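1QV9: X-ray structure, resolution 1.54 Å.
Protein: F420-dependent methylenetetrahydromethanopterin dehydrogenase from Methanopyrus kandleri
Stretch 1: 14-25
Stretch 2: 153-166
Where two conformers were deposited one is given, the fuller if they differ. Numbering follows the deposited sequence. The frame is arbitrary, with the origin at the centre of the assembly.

Stretch 1 (14-25) LGTSMMMDMLLD
Stretch 2 153-166: VFRVVQEAFDELIE

Stretch 2 is helical throughout, from Val153 to Glu166, and continues beyond. Its phi/psi values stay near -65/-40, with regular i to i+4 backbone bonds such as Gln158 N to Phe154 O (2.9 Å). Stretch 1 is less regular. Leu14 is extended (-134/150) and occupies the N-cap position, and helix begins at Gly15. A short 3-10 turn includes Leu23 and Leu24, with Leu24 N bonded to Asp21 O at 3.1 Å. Asp25 has phi/psi of -156/66.

The axes of the two helices make an angle of 52° and come no closer than 11.4 Å. The backbones are nearest at the 3-10 segment, where the CA atoms of Leu23 and Gln158 lie 5.9 Å apart. Together the stretches bury 534 Å². No hydrogen bond crosses between them, so the contact is one of packing.

Phe154 gives the most area. Its CA-to-CB bond points toward stretch 1, and chi1 of -79° (m) with chi2 of 160° sets the ring among Gly15, Thr16, Met19 and Leu23. Met19 CB lies over one face of the ring. Gly15 O is 3.9 Å from Phe154 CZ, and Thr16 CA is 3.9 Å from Phe154 CE2. Gly15 has no side chain, so it meets the ring through its backbone.

Met19 is selenomethionine. Its CA-to-CB bond points toward stretch 2, but chi1 -78° and chi2 -84° (both m) lead the end of the chain away. The near part of the side chain makes the contact: Met19 CG is 4.0 Å from Phe154 CE1. Thr16 is m (-55°). The methyl Thr16 CG2 meets Val157 CG2 at 4.1 Å, while OG1 is hydrogen-bonded elsewhere in the structure.

The CA-to-CB bond of Leu23 points toward stretch 2, and the rotamer is mt (-66°, 168°). This places Leu23 CD1 3.8 Å from Phe154 CG and 4.4 Å from Val157 CG1. Val157 is t (179°). Val157 CG1 is 4.3 Å from Thr16 CG2 as well as touching Leu23, and its CG2 touches Thr16. The carbonyl of Leu23 faces aliphatic carbon, with Leu23 O 3.7 Å from Gln158 CG. That oxygen is buried without a polar partner.

Leu24 starts sideways, but its mt rotamer (-49°, 180°) brings its end nearer to stretch 2. Both methyls of Leu24 pack on Phe161, with Leu24 CD2 3.6 Å and Leu24 CD1 3.7 Å from Phe161 CB. Leu24 CD2 is also 4.0 Å from Gln158 O, and Leu24 CD1 is 4.1 Å from Ile165 CD1. The CA-to-CB bonds of Phe161 (m, chi2 114°) and Ile165 (mt, -76°, 164°) both point toward stretch 1.

In Gln158, chi1 of 177° (t) places CG by stretch 1, and chi2 of -160° (t) carries the amide on past it. Gln158 NE2 gives a weak hydrogen bond to Asp162 OD1 (3.4 Å), four residues on. Asp162 is m (-86°), and its carboxylate also has partners elsewhere. Asp162 OD2 approaches Leu24 CD2 at 4.1 Å.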

# COMPACT_ATOMS: atom_id res chain seq x y z
N LEU A 14 -8.35 -17.14 22.78
CA LEU A 14 -7.01 -17.06 22.28
C LEU A 14 -7.20 -17.32 20.78
O LEU A 14 -8.14 -18.02 20.38
CB LEU A 14 -6.16 -18.20 22.90
CG LEU A 14 -4.79 -17.98 23.52
CD1 LEU A 14 -4.76 -16.72 24.37
CD2 LEU A 14 -4.43 -19.22 24.33
N GLY A 15 -6.33 -16.75 19.95
CA GLY A 15 -6.46 -17.02 18.54
C GLY A 15 -6.34 -18.51 18.25
O GLY A 15 -7.06 -19.05 17.42
N THR A 16 -5.44 -19.21 18.93
CA THR A 16 -5.28 -20.62 18.62
C THR A 16 -6.47 -21.45 19.09
O THR A 16 -6.85 -22.42 18.44
CB THR A 16 -3.95 -21.16 19.24
OG1 THR A 16 -2.88 -20.34 18.77
CG2 THR A 16 -3.68 -22.63 18.81
N SER A 17 -7.09 -21.06 20.20
CA SER A 17 -8.22 -21.85 20.68
C SER A 17 -9.45 -21.65 19.78
O SER A 17 -10.28 -22.54 19.66
CB SER A 17 -8.50 -21.58 22.16
OG SER A 17 -8.84 -20.23 22.41
N MSE A 18 -9.56 -20.46 19.17
CA MSE A 18 -10.69 -20.19 18.26
C MSE A 18 -10.68 -21.22 17.15
O MSE A 18 -11.71 -21.84 16.85
CB MSE A 18 -10.57 -18.80 17.58
CG MSE A 18 -10.90 -17.60 18.45
SE MSE A 18 -11.10 -15.95 17.40
CE MSE A 18 -12.12 -16.65 15.94
N MSE A 19 -9.51 -21.40 16.54
CA MSE A 19 -9.32 -22.28 15.39
C MSE A 19 -8.89 -23.73 15.55
O MSE A 19 -9.08 -24.52 14.62
CB MSE A 19 -8.29 -21.65 14.43
CG MSE A 19 -8.80 -20.51 13.53
SE MSE A 19 -9.62 -21.25 11.98
CE MSE A 19 -10.98 -19.96 11.59
N MSE A 20 -8.34 -24.09 16.70
CA MSE A 20 -7.78 -25.44 16.92
C MSE A 20 -8.52 -26.62 16.36
O MSE A 20 -7.91 -27.41 15.63
CB MSE A 20 -7.43 -25.68 18.39
CG MSE A 20 -8.58 -25.56 19.36
SE MSE A 20 -7.91 -25.72 21.18
CE MSE A 20 -9.57 -25.62 22.06
N ASP A 21 -9.83 -26.72 16.62
CA ASP A 21 -10.54 -27.89 16.11
C ASP A 21 -10.77 -27.82 14.60
O ASP A 21 -10.68 -28.84 13.90
CB ASP A 21 -11.89 -28.07 16.83
CG ASP A 21 -12.74 -26.79 16.84
OD1 ASP A 21 -12.26 -25.76 17.36
OD2 ASP A 21 -13.89 -26.82 16.31
N MSE A 22 -11.05 -26.64 14.08
CA MSE A 22 -11.32 -26.54 12.66
C MSE A 22 -10.12 -26.78 11.77
O MSE A 22 -10.27 -27.16 10.60
CB MSE A 22 -12.00 -25.21 12.34
CG MSE A 22 -13.33 -25.17 13.05
SE MSE A 22 -14.37 -23.62 12.67
CE MSE A 22 -13.47 -22.36 13.78
N LEU A 23 -8.92 -26.56 12.30
CA LEU A 23 -7.71 -26.82 11.53
C LEU A 23 -7.56 -28.31 11.24
O LEU A 23 -6.76 -28.70 10.37
CB LEU A 23 -6.47 -26.37 12.31
CG LEU A 23 -6.35 -24.86 12.55
CD1 LEU A 23 -5.22 -24.65 13.61
CD2 LEU A 23 -6.06 -24.13 11.26
N LEU A 24 -8.32 -29.14 11.94
CA LEU A 24 -8.22 -30.60 11.75
C LEU A 24 -9.23 -31.18 10.72
O LEU A 24 -9.12 -32.34 10.32
CB LEU A 24 -8.37 -31.29 13.10
CG LEU A 24 -7.46 -30.69 14.19
CD1 LEU A 24 -7.65 -31.41 15.53
CD2 LEU A 24 -6.00 -30.77 13.71
N ASP A 25 -10.20 -30.40 10.26
CA ASP A 25 -11.19 -30.97 9.30
C ASP A 25 -11.73 -29.75 8.55
O ASP A 25 -12.94 -29.41 8.63
CB ASP A 25 -12.27 -31.67 10.11
CG ASP A 25 -13.27 -32.41 9.26
OD1 ASP A 25 -12.97 -32.68 8.07
OD2 ASP A 25 -14.34 -32.73 9.84
N VAL A 153 2.19 -20.83 11.86
CA VAL A 153 2.01 -21.33 13.22
C VAL A 153 0.86 -22.35 13.31
O VAL A 153 0.97 -23.35 14.02
CB VAL A 153 1.75 -20.17 14.23
CG1 VAL A 153 1.25 -20.71 15.58
CG2 VAL A 153 3.04 -19.37 14.39
N PHE A 154 -0.25 -22.09 12.59
CA PHE A 154 -1.37 -23.02 12.65
C PHE A 154 -1.01 -24.37 12.02
O PHE A 154 -1.64 -25.37 12.37
CB PHE A 154 -2.62 -22.42 11.95
CG PHE A 154 -3.39 -21.41 12.79
CD1 PHE A 154 -4.25 -20.53 12.17
CD2 PHE A 154 -3.26 -21.37 14.16
CE1 PHE A 154 -4.98 -19.59 12.91
CE2 PHE A 154 -3.99 -20.42 14.91
CZ PHE A 154 -4.84 -19.55 14.27
N ARG A 155 -0.05 -24.38 11.10
CA ARG A 155 0.33 -25.67 10.50
C ARG A 155 1.07 -26.49 11.55
O ARG A 155 0.98 -27.72 11.56
CB ARG A 155 1.19 -25.51 9.24
CG ARG A 155 0.98 -26.68 8.25
CD ARG A 155 1.86 -26.59 7.04
NE ARG A 155 1.76 -25.33 6.31
CZ ARG A 155 0.77 -25.02 5.48
NH1 ARG A 155 0.78 -23.85 4.87
NH2 ARG A 155 -0.20 -25.87 5.26
N VAL A 156 1.82 -25.85 12.45
CA VAL A 156 2.51 -26.59 13.50
C VAL A 156 1.45 -27.26 14.41
O VAL A 156 1.60 -28.41 14.86
CB VAL A 156 3.36 -25.64 14.38
CG1 VAL A 156 4.04 -26.41 15.49
CG2 VAL A 156 4.42 -24.94 13.51
N VAL A 157 0.40 -26.50 14.74
CA VAL A 157 -0.67 -27.04 15.59
C VAL A 157 -1.40 -28.16 14.89
O VAL A 157 -1.69 -29.18 15.53
CB VAL A 157 -1.66 -25.87 15.99
CG1 VAL A 157 -2.80 -26.36 16.85
CG2 VAL A 157 -0.89 -24.79 16.72
N GLN A 158 -1.69 -27.99 13.60
CA GLN A 158 -2.37 -29.00 12.80
C GLN A 158 -1.53 -30.27 12.85
O GLN A 158 -2.08 -31.35 13.11
CB GLN A 158 -2.50 -28.53 11.34
CG GLN A 158 -3.14 -29.57 10.39
CD GLN A 158 -2.86 -29.36 8.90
OE1 GLN A 158 -2.43 -28.28 8.46
NE2 GLN A 158 -3.16 -30.40 8.09
N GLU A 159 -0.23 -30.14 12.63
CA GLU A 159 0.62 -31.36 12.62
C GLU A 159 0.63 -32.08 13.94
O GLU A 159 0.54 -33.31 14.00
CB GLU A 159 2.05 -31.01 12.23
CG GLU A 159 2.26 -30.66 10.79
CD GLU A 159 3.73 -30.36 10.51
OE1 GLU A 159 4.55 -30.37 11.47
OE2 GLU A 159 4.06 -30.12 9.33
N ALA A 160 0.75 -31.32 15.03
CA ALA A 160 0.78 -31.94 16.34
C ALA A 160 -0.49 -32.73 16.62
O ALA A 160 -0.45 -33.84 17.17
CB ALA A 160 0.99 -30.89 17.43
N PHE A 161 -1.65 -32.16 16.27
CA PHE A 161 -2.89 -32.87 16.51
C PHE A 161 -3.12 -33.99 15.54
O PHE A 161 -3.70 -35.01 15.93
CB PHE A 161 -4.09 -31.88 16.52
CG PHE A 161 -4.27 -31.20 17.84
CD1 PHE A 161 -4.07 -29.84 17.95
CD2 PHE A 161 -4.56 -31.93 18.98
CE1 PHE A 161 -4.14 -29.20 19.20
CE2 PHE A 161 -4.63 -31.32 20.22
CZ PHE A 161 -4.42 -29.94 20.34
N ASP A 162 -2.67 -33.85 14.30
CA ASP A 162 -2.84 -34.93 13.34
C ASP A 162 -2.04 -36.17 13.81
O ASP A 162 -2.51 -37.30 13.66
CB ASP A 162 -2.41 -34.48 11.95
CG ASP A 162 -3.55 -33.77 11.18
OD1 ASP A 162 -3.26 -33.01 10.24
OD2 ASP A 162 -4.74 -34.02 11.51
N GLU A 163 -0.86 -35.95 14.39
CA GLU A 163 -0.04 -37.05 14.92
C GLU A 163 -0.78 -37.73 16.09
O GLU A 163 -0.84 -38.97 16.19
CB GLU A 163 1.31 -36.50 15.41
CG GLU A 163 2.25 -37.54 16.03
CD GLU A 163 3.46 -36.91 16.73
OE1 GLU A 163 4.18 -36.12 16.09
OE2 GLU A 163 3.68 -37.21 17.93
N LEU A 164 -1.36 -36.94 16.98
CA LEU A 164 -2.10 -37.49 18.11
C LEU A 164 -3.35 -38.27 17.64
O LEU A 164 -3.70 -39.31 18.21
CB LEU A 164 -2.51 -36.33 19.04
CG LEU A 164 -2.83 -36.68 20.49
CD1 LEU A 164 -1.60 -37.29 21.18
CD2 LEU A 164 -3.28 -35.40 21.21
N ILE A 165 -4.00 -37.77 16.59
CA ILE A 165 -5.16 -38.44 16.04
C ILE A 165 -4.75 -39.81 15.48
O ILE A 165 -5.51 -40.78 15.64
CB ILE A 165 -5.85 -37.60 14.94
CG1 ILE A 165 -6.62 -36.47 15.63
CG2 ILE A 165 -6.79 -38.47 14.09
CD1 ILE A 165 -7.00 -35.37 14.71
N GLU A 166 -3.58 -39.90 14.86
CA GLU A 166 -3.19 -41.22 14.35
C GLU A 166 -3.00 -42.21 15.50
O GLU A 166 -3.40 -43.38 15.38
CB GLU A 166 -1.94 -41.10 13.47
CG GLU A 166 -2.28 -40.51 12.10
CD GLU A 166 -3.44 -41.24 11.41
OE1 GLU A 166 -3.28 -42.45 11.10
OE2 GLU A 166 -4.50 -40.62 11.17